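Local atomic coordinates of mannan endo-1,6-alpha-mannosidase (Chaetomium thermophilum, PDB entry 6RY0), a protein that probably cleaves alpha-1,6-mannosidic linkages and, as a family 76 enzyme, is implicated in transferring GPI-anchored glycoproteins into the fungal cell wall. Residues D115-N120 with W163-S168; W133-M138 with N199-D204. All coordinates share one frame; numbering follows the deposited sequence. Where two conformers were deposited one is given.

Contact 1 of 2, residues D115-N120 with W163-S168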
loop_
_atom_site.group_PDB
_atom_site.type_symbol
_atom_site.label_atom_id
_atom_site.label_comp_id
_atom_site.label_asym_id
_atom_site.label_seq_id
_atom_site.Cartn_x
_atom_site.Cartn_y
_atom_site.Cartn_z
ATOM N N ASP A 115 4.139 2.442 17.284
ATOM C CA ASP A 115 2.808 2.240 16.743
ATOM C C ASP A 115 2.568 3.062 15.484
ATOM O O ASP A 115 1.433 3.159 15.017
ATOM C CB ASP A 115 1.726 2.543 17.771
ATOM C CG ASP A 115 1.731 3.966 18.251
ATOM O OD1 ASP A 115 2.624 4.730 17.834
ATOM O OD2 ASP A 115 0.832 4.308 19.052
ATOM N N TYR A 116 3.625 3.662 14.914
ATOM C CA TYR A 116 3.490 4.544 13.758
ATOM C C TYR A 116 2.504 5.678 14.005
ATOM O O TYR A 116 1.807 6.122 13.091
ATOM C CB TYR A 116 3.236 3.764 12.454
ATOM C CG TYR A 116 4.485 3.081 11.970
ATOM C CD1 TYR A 116 5.565 3.832 11.549
ATOM C CD2 TYR A 116 4.622 1.707 11.930
ATOM C CE1 TYR A 116 6.741 3.247 11.132
ATOM C CE2 TYR A 116 5.802 1.095 11.495
ATOM C CZ TYR A 116 6.856 1.873 11.120
ATOM O OH TYR A 116 8.013 1.248 10.714
ATOM N N GLN A 117 2.527 6.230 15.231
ATOM C CA GLN A 117 1.813 7.460 15.542
ATOM C C GLN A 117 2.744 8.512 16.125
ATOM O O GLN A 117 2.510 9.043 17.204
ATOM C CB GLN A 117 0.643 7.203 16.490
ATOM C CG GLN A 117 -0.297 6.138 15.931
ATOM C CD GLN A 117 -1.592 6.063 16.674
ATOM O OE1 GLN A 117 -2.591 6.650 16.244
ATOM N NE2 GLN A 117 -1.601 5.369 17.805
ATOM N N PRO A 118 3.816 8.854 15.405
ATOM C CA PRO A 118 4.681 9.903 15.902
ATOM C C PRO A 118 3.866 11.243 15.960
ATOM O O PRO A 118 3.229 11.653 15.033
ATOM C CB PRO A 118 5.793 9.948 14.852
ATOM C CG PRO A 118 5.187 9.477 13.606
ATOM C CD PRO A 118 4.224 8.384 14.074
ATOM N N PRO A 119 3.811 11.897 17.137
ATOM C CA PRO A 119 2.847 13.010 17.279
ATOM C C PRO A 119 3.255 14.260 16.518
ATOM O O PRO A 119 2.407 15.128 16.230
ATOM C CB PRO A 119 2.824 13.271 18.800
ATOM C CG PRO A 119 4.112 12.735 19.312
ATOM C CD PRO A 119 4.398 11.522 18.434
ATOM N N ASN A 120 4.542 14.375 16.196
ATOM C CA ASN A 120 4.913 15.497 15.345
ATOM C C ASN A 120 4.149 15.464 14.060
ATOM O O ASN A 120 3.922 16.499 13.470
ATOM C CB ASN A 120 6.404 15.555 15.097
ATOM C CG ASN A 120 7.151 16.088 16.306
ATOM O OD1 ASN A 120 6.551 16.396 17.352
ATOM N ND2 ASN A 120 8.457 16.160 16.190
ATOM N N TRP A 163 -2.360 -2.405 14.009
ATOM C CA TRP A 163 -3.642 -3.070 13.979
ATOM C C TRP A 163 -4.386 -2.881 15.309
ATOM O O TRP A 163 -5.581 -2.604 15.334
ATOM C CB TRP A 163 -3.439 -4.562 13.651
ATOM C CG TRP A 163 -4.752 -5.321 13.593
ATOM C CD1 TRP A 163 -5.546 -5.499 12.501
ATOM C CD2 TRP A 163 -5.417 -5.932 14.679
ATOM N NE1 TRP A 163 -6.672 -6.177 12.844
ATOM C CE2 TRP A 163 -6.625 -6.447 14.187
ATOM C CE3 TRP A 163 -5.100 -6.115 16.036
ATOM C CZ2 TRP A 163 -7.531 -7.110 15.008
ATOM C CZ3 TRP A 163 -5.974 -6.765 16.844
ATOM C CH2 TRP A 163 -7.190 -7.249 16.339
ATOM N N THR A 164 -3.667 -3.060 16.429
ATOM C CA THR A 164 -4.294 -2.964 17.734
ATOM C C THR A 164 -4.852 -1.562 17.970
ATOM O O THR A 164 -5.982 -1.407 18.463
ATOM C CB THR A 164 -3.301 -3.375 18.829
ATOM O OG1 THR A 164 -2.991 -4.763 18.691
ATOM C CG2 THR A 164 -3.913 -3.132 20.202
ATOM N N THR A 165 -4.105 -0.522 17.637
ATOM C CA THR A 165 -4.608 0.824 17.790
ATOM C C THR A 165 -5.809 1.064 16.898
ATOM O O THR A 165 -6.722 1.824 17.276
ATOM C CB THR A 165 -3.538 1.904 17.578
ATOM O OG1 THR A 165 -3.108 1.926 16.216
ATOM C CG2 THR A 165 -2.375 1.772 18.545
ATOM N N GLN A 166 -5.849 0.443 15.730
ATOM C CA GLN A 166 -6.979 0.578 14.812
ATOM C C GLN A 166 -8.201 -0.190 15.273
ATOM O O GLN A 166 -9.313 0.170 14.909
ATOM C CB GLN A 166 -6.561 0.201 13.378
ATOM C CG GLN A 166 -5.635 1.228 12.806
ATOM C CD GLN A 166 -5.267 1.049 11.391
ATOM O OE1 GLN A 166 -5.647 0.079 10.768
ATOM N NE2 GLN A 166 -4.560 2.026 10.851
ATOM N N ALA A 167 -7.997 -1.225 16.081
ATOM C CA ALA A 167 -9.073 -2.019 16.681
ATOM C C ALA A 167 -9.604 -1.404 17.974
ATOM O O ALA A 167 -10.576 -1.879 18.529
ATOM C CB ALA A 167 -8.574 -3.421 16.967
ATOM N N SER A 168 -8.984 -0.339 18.478
ATOM C CA SER A 168 -9.331 0.210 19.773
ATOM C C SER A 168 -10.762 0.728 19.746
ATOM O O SER A 168 -11.217 1.275 18.743
ATOM C CB SER A 168 -8.320 1.296 20.123
ATOM O OG SER A 168 -8.420 1.727 21.470
#
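The methyl group of T165 meets the polar ends of Q117 and D115. CG2 of T165 lies 3.8 Å from NE2 of Q117 and 4.1 Å from OD2 of D115, a van der Waals contact with no hydrogen bond across. The Q117 and T165 side chains approach from opposite directions, whereas D115 crosses T165 at about a right angle. With CG of D115 set between its backbone N and carbonyl carbon (chi1 62°), the carboxylate turns back over its own loop. OD1 of D115 accepts the backbone N of Q117 at 3.0 Å, forming an Asx turn, and OD2 of D115 takes NE2 of Q117 at 2.9 Å in a nearly straight bond (167°). Both donors stand well above the carboxylate plane, yet OD2 lies almost in the amide plane of Q117. Replacing D115 by an alanine removes both acceptors and would probably cost the Asx turn and the hold on NE2 of Q117, although its OE1 keeps another partner. The hydroxyl of T165 bonds instead to Q130 and to the carbonyl of V162. Q130 also donates to the carbonyl of D115, so helix 127-142 bridges the loop that follows helix 99-108 and the C-terminal part of helix 155-167.

Contact 2 of 2, residues W133-M138 with N199-D204; sequences WGMSAM and NACFFD
M135 reaches from helix 127-142 to two residues one helical turn apart on helix 196-213, C201 and D204. In one of its two modelled conformers, SD of M135 lies 3.8 Å from SG of C201 and 4.0 Å from CB of C201, a soft sulfur-to-sulfur packing contact. The bend at chi3 (59°) leaves both CG and CE of M135 near OD2 of D204, at 4.0 and 3.8 Å respectively, and the two side chains cross at about a right angle. Since they belong to one of two positions, these contacts are less certain.

The D204 carboxylate is buried, but its polar needs are met by other residues. OD1 of D204 is hydrogen-bonded to ND1 of H269 on helix 261-278, and OD2 forms a salt bridge with R208 one turn further along its own helix; these partners probably favour the charged form and fix its rotation. L266 of helix 261-278 touches both M135 and D204, and L205 also packs on M135. This is interior helix packing, consistent with the (alpha/alpha)6 barrel of family 76. The C201 side chain is about 8 Å from that of D129, a residue of the second calcium site, unoccupied in this chain; the contact packs near that site without being part of it.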
loop_
_atom_site.group_PDB
_atom_site.type_symbol
_atom_site.label_atom_id
_atom_site.label_comp_id
_atom_site.label_asym_id
_atom_site.label_seq_id
_atom_site.Cartn_x
_atom_site.Cartn_y
_atom_site.Cartn_z
ATOM N N TRP A 133 2.131 2.500 6.838
ATOM C CA TRP A 133 3.346 2.149 7.571
ATOM C C TRP A 133 3.219 0.775 8.194
ATOM O O TRP A 133 4.149 -0.023 8.141
ATOM C CB TRP A 133 3.660 3.207 8.632
ATOM C CG TRP A 133 4.234 4.471 8.079
ATOM C CD1 TRP A 133 3.593 5.619 7.790
ATOM C CD2 TRP A 133 5.616 4.690 7.754
ATOM N NE1 TRP A 133 4.496 6.555 7.301
ATOM C CE2 TRP A 133 5.748 6.007 7.297
ATOM C CE3 TRP A 133 6.750 3.883 7.806
ATOM C CZ2 TRP A 133 6.983 6.535 6.892
ATOM C CZ3 TRP A 133 7.972 4.409 7.415
ATOM C CH2 TRP A 133 8.076 5.720 6.970
ATOM N N GLY A 134 2.077 0.468 8.806
ATOM C CA GLY A 134 1.853 -0.858 9.346
ATOM C C GLY A 134 1.957 -1.944 8.301
ATOM O O GLY A 134 2.511 -3.019 8.574
ATOM N N MET A 135 1.423 -1.682 7.107
ATOM C CA MET A 135 1.512 -2.637 6.010
ATOM C C MET A 135 2.948 -2.861 5.555
ATOM O O MET A 135 3.307 -3.981 5.204
ATOM C CB MET A 135 0.614 -2.162 4.872
ATOM C CG MET A 135 -0.860 -2.351 5.205
ATOM S SD MET A 135 -1.953 -1.257 4.267
ATOM C CE MET A 135 -1.519 -1.771 2.627
ATOM N N SER A 136 3.768 -1.805 5.545
ATOM C CA SER A 136 5.175 -2.000 5.219
ATOM C C SER A 136 5.890 -2.846 6.276
ATOM O O SER A 136 6.728 -3.670 5.919
ATOM C CB SER A 136 5.850 -0.651 5.046
ATOM O OG SER A 136 5.373 -0.057 3.857
ATOM N N ALA A 137 5.547 -2.680 7.551
ATOM C CA ALA A 137 6.121 -3.526 8.583
ATOM C C ALA A 137 5.644 -4.986 8.428
ATOM O O ALA A 137 6.431 -5.927 8.568
ATOM C CB ALA A 137 5.757 -2.993 9.968
ATOM N N MET A 138 4.358 -5.163 8.128
ATOM C CA MET A 138 3.821 -6.501 7.875
ATOM C C MET A 138 4.564 -7.170 6.726
ATOM O O MET A 138 4.931 -8.341 6.796
ATOM C CB MET A 138 2.329 -6.403 7.579
ATOM C CG MET A 138 1.593 -7.712 7.506
ATOM S SD MET A 138 1.448 -8.587 9.060
ATOM C CE MET A 138 2.548 -9.982 8.831
ATOM N N ASN A 199 -10.511 1.689 6.095
ATOM C CA ASN A 199 -11.059 0.386 6.424
ATOM C C ASN A 199 -10.337 -0.735 5.690
ATOM O O ASN A 199 -10.128 -1.803 6.251
ATOM C CB ASN A 199 -12.572 0.426 6.162
ATOM C CG ASN A 199 -13.251 1.228 7.222
ATOM O OD1 ASN A 199 -13.434 0.722 8.344
ATOM N ND2 ASN A 199 -13.572 2.492 6.940
ATOM N N ALA A 200 -9.957 -0.498 4.431
ATOM C CA ALA A 200 -9.211 -1.474 3.649
ATOM C C ALA A 200 -7.840 -1.751 4.262
ATOM O O ALA A 200 -7.402 -2.888 4.258
ATOM C CB ALA A 200 -9.086 -0.996 2.213
ATOM N N CYS A 201 -7.166 -0.717 4.751
ATOM C CA CYS A 201 -5.870 -0.933 5.401
ATOM C C CYS A 201 -6.047 -1.804 6.641
ATOM O O CYS A 201 -5.261 -2.729 6.883
ATOM C CB CYS A 201 -5.224 0.402 5.791
ATOM S SG CYS A 201 -4.632 1.421 4.421
ATOM N N PHE A 202 -7.043 -1.494 7.459
ATOM C CA PHE A 202 -7.278 -2.274 8.674
ATOM C C PHE A 202 -7.660 -3.718 8.356
ATOM O O PHE A 202 -7.185 -4.660 8.982
ATOM C CB PHE A 202 -8.308 -1.532 9.530
ATOM C CG PHE A 202 -8.679 -2.219 10.816
ATOM C CD1 PHE A 202 -7.734 -2.594 11.747
ATOM C CD2 PHE A 202 -10.000 -2.459 11.118
ATOM C CE1 PHE A 202 -8.090 -3.184 12.946
ATOM C CE2 PHE A 202 -10.346 -3.052 12.326
ATOM C CZ PHE A 202 -9.413 -3.435 13.217
ATOM N N PHE A 203 -8.516 -3.893 7.332
ATOM C CA PHE A 203 -8.894 -5.198 6.836
ATOM C C PHE A 203 -7.667 -5.985 6.385
ATOM O O PHE A 203 -7.471 -7.134 6.763
ATOM C CB PHE A 203 -9.872 -5.018 5.676
ATOM C CG PHE A 203 -10.101 -6.269 4.873
ATOM C CD1 PHE A 203 -10.677 -7.392 5.450
ATOM C CD2 PHE A 203 -9.737 -6.343 3.542
ATOM C CE1 PHE A 203 -10.848 -8.554 4.733
ATOM C CE2 PHE A 203 -9.918 -7.496 2.795
ATOM C CZ PHE A 203 -10.468 -8.602 3.400
ATOM N N ASP A 204 -6.868 -5.367 5.509
ATOM C CA ASP A 204 -5.707 -6.052 4.962
ATOM C C ASP A 204 -4.732 -6.452 6.061
ATOM O O ASP A 204 -4.209 -7.559 6.068
ATOM C CB ASP A 204 -5.017 -5.089 3.953
ATOM C CG ASP A 204 -3.907 -5.751 3.189
ATOM O OD1 ASP A 204 -4.250 -6.682 2.401
ATOM O OD2 ASP A 204 -2.735 -5.320 3.323
#

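Overall arrangement
From the N terminus, the loop 115-120 comes first, followed by 133-138 on helix 127-142, 163-168 at the end of helix 155-167 and finally 199-204 on helix 196-213. Contact 1 closes a loop of 42 intervening residues and contact 2 one of 60. Since each contact has one partner between the two partners of the other, the closures cross, and helix 127-142 lies within the loop closed by contact 1. Their centres are about 11 Å apart, and they also touch directly: the ring of Y116 stacks on that of W133, and W163 stacks on F202. Together they join helices 127-142, 155-167 and 196-213 to the loop after helix 99-108, contact 2 lying nearer the centre of the chain.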